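Local coordinates for periplasmic zinc-binding protein troA (Treponema pallidum, PDB 1K0F) that binds zinc with high affinity and specificity in the periplasm and delivers it to the membrane permease of the TroABC ABC transporter, at residues Ala204-Arg209 and His237-Gly242. Residues are numbered along the deposited sequence; the frame is centred on the assembly and turned at random.
Sequences AFIAQR and HVVQIG
H237 sets its imidazole beside helix 196-208, where it meets I206 and A207, a worked example of how an alpha/beta domain packs a helix against the chain leading into a strand. The unit is a piece of a parallel beta-alpha-beta fold: strand 213-217 follows the helix, helix 225-233 comes next, and residues 237-239 lead into strand 240-245, which pairs in parallel with strand 213-217. First-shell contacts are few, and no hydrogen bond joins the two segments. I206 reaches across with one branch: its CG2 lies 4.0 Å from CD2 of H237 and 4.1 Å from CG2 of V239, so this methyl touches both an aromatic carbon and an aliphatic one. The I206 side chain crosses each of these two partners at about a right angle. A207, one residue on, packs by carbon alone, its CB 3.9 Å from CB of H237.

The CB of H237 points toward the helix segment, and with CG anti to the backbone N (chi1 177°) CD2 comes beside I206. The backbone N of V239 lies over the centre of one ring face, 4.0 Å above the plane. The polar end is held from beyond the segments, for NE2 is hydrogen-bonded to the carbonyl O of L211, in the link between the helix and strand 213-217. The imidazole therefore ties that link to the chain entering strand 240-245.

Farther out, I214 of strand 213-217 touches both I206 and V239, and V165 of strand 163-166 extends the apolar contacts of I206. The contact lies away from the zinc site. The carbonyl O of I206 lies 3.5 Å from CD2 of H237, oblique to the ring.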
loop_
_atom_site.group_PDB
_atom_site.type_symbol
_atom_site.label_atom_id
_atom_site.label_comp_id
_atom_site.label_asym_id
_atom_site.label_seq_id
_atom_site.Cartn_x
_atom_site.Cartn_y
_atom_site.Cartn_z
ATOM N N ALA A 204 -21.761 -3.610 14.736
ATOM C CA ALA A 204 -22.423 -2.726 15.686
ATOM C C ALA A 204 -21.639 -1.428 15.825
ATOM O O ALA A 204 -22.220 -0.355 15.877
ATOM C CB ALA A 204 -22.553 -3.409 17.045
ATOM N N PHE A 205 -20.315 -1.534 15.883
ATOM C CA PHE A 205 -19.461 -0.367 16.023
ATOM C C PHE A 205 -19.829 0.673 14.983
ATOM O O PHE A 205 -19.989 1.850 15.290
ATOM C CB PHE A 205 -18.006 -0.752 15.839
ATOM C CG PHE A 205 -17.137 0.402 15.494
ATOM C CD1 PHE A 205 -16.896 1.405 16.436
ATOM C CD2 PHE A 205 -16.566 0.503 14.231
ATOM C CE1 PHE A 205 -16.093 2.501 16.129
ATOM C CE2 PHE A 205 -15.756 1.594 13.898
ATOM C CZ PHE A 205 -15.517 2.602 14.857
ATOM N N ILE A 206 -19.973 0.208 13.750
ATOM C CA ILE A 206 -20.322 1.056 12.622
ATOM C C ILE A 206 -21.772 1.534 12.750
ATOM O O ILE A 206 -22.119 2.629 12.300
ATOM C CB ILE A 206 -20.135 0.284 11.285
ATOM C CG1 ILE A 206 -18.670 -0.113 11.113
ATOM C CG2 ILE A 206 -20.564 1.144 10.108
ATOM C CD1 ILE A 206 -18.481 -1.313 10.216
ATOM N N ALA A 207 -22.618 0.718 13.371
ATOM C CA ALA A 207 -24.025 1.079 13.543
ATOM C C ALA A 207 -24.195 2.049 14.710
ATOM O O ALA A 207 -25.068 2.918 14.690
ATOM C CB ALA A 207 -24.857 -0.168 13.776
ATOM N N GLN A 208 -23.355 1.887 15.723
ATOM C CA GLN A 208 -23.397 2.739 16.889
ATOM C C GLN A 208 -22.913 4.121 16.467
ATOM O O GLN A 208 -23.618 5.112 16.636
ATOM C CB GLN A 208 -22.495 2.166 17.978
ATOM C CG GLN A 208 -23.274 1.591 19.151
ATOM C CD GLN A 208 -22.895 0.155 19.472
ATOM O OE1 GLN A 208 -23.719 -0.624 19.979
ATOM N NE2 GLN A 208 -21.646 -0.206 19.189
ATOM N N ARG A 209 -21.712 4.175 15.900
ATOM C CA ARG A 209 -21.132 5.433 15.449
ATOM C C ARG A 209 -21.820 5.929 14.179
ATOM O O ARG A 209 -21.568 7.044 13.725
ATOM C CB ARG A 209 -19.630 5.261 15.205
ATOM C CG ARG A 209 -18.918 4.470 16.297
ATOM C CD ARG A 209 -18.669 5.323 17.525
ATOM N NE ARG A 209 -17.996 6.570 17.181
ATOM C CZ ARG A 209 -16.717 6.653 16.828
ATOM N NH1 ARG A 209 -15.977 5.557 16.775
ATOM N NH2 ARG A 209 -16.173 7.829 16.535
ATOM N N HIS A 237 -28.534 0.132 10.609
ATOM C CA HIS A 237 -27.796 1.135 9.855
ATOM C C HIS A 237 -27.409 0.664 8.461
ATOM O O HIS A 237 -26.896 -0.441 8.287
ATOM C CB HIS A 237 -26.533 1.524 10.626
ATOM C CG HIS A 237 -25.657 2.500 9.901
ATOM N ND1 HIS A 237 -26.140 3.663 9.340
ATOM C CD2 HIS A 237 -24.332 2.476 9.627
ATOM C CE1 HIS A 237 -25.153 4.313 8.750
ATOM N NE2 HIS A 237 -24.045 3.612 8.911
ATOM N N VAL A 238 -27.670 1.507 7.463
ATOM C CA VAL A 238 -27.316 1.185 6.085
ATOM C C VAL A 238 -26.033 1.907 5.722
ATOM O O VAL A 238 -26.038 3.085 5.364
ATOM C CB VAL A 238 -28.391 1.610 5.076
ATOM C CG1 VAL A 238 -28.167 0.873 3.775
ATOM C CG2 VAL A 238 -29.771 1.335 5.628
ATOM N N VAL A 239 -24.927 1.197 5.832
ATOM C CA VAL A 239 -23.652 1.782 5.503
ATOM C C VAL A 239 -23.379 1.559 4.027
ATOM O O VAL A 239 -23.662 0.499 3.463
ATOM C CB VAL A 239 -22.517 1.176 6.348
ATOM C CG1 VAL A 239 -22.349 -0.298 6.031
ATOM C CG2 VAL A 239 -21.232 1.939 6.094
ATOM N N GLN A 240 -22.849 2.594 3.404
ATOM C CA GLN A 240 -22.530 2.553 2.002
ATOM C C GLN A 240 -21.110 2.059 1.854
ATOM O O GLN A 240 -20.258 2.383 2.667
ATOM C CB GLN A 240 -22.607 3.960 1.425
ATOM C CG GLN A 240 -23.871 4.292 0.673
ATOM C CD GLN A 240 -23.708 5.553 -0.143
ATOM O OE1 GLN A 240 -23.273 6.582 0.373
ATOM N NE2 GLN A 240 -24.044 5.485 -1.427
ATOM N N ILE A 241 -20.853 1.248 0.840
ATOM C CA ILE A 241 -19.490 0.822 0.583
ATOM C C ILE A 241 -19.040 2.115 -0.098
ATOM O O ILE A 241 -19.207 2.281 -1.302
ATOM C CB ILE A 241 -19.453 -0.386 -0.394
ATOM C CG1 ILE A 241 -19.294 -1.687 0.392
ATOM C CG2 ILE A 241 -18.288 -0.271 -1.344
ATOM C CD1 ILE A 241 -20.450 -2.004 1.297
ATOM N N GLY A 242 -18.539 3.051 0.701
ATOM C CA GLY A 242 -18.117 4.347 0.191
ATOM C C GLY A 242 -17.117 4.375 -0.946
ATOM O O GLY A 242 -16.632 5.443 -1.330
#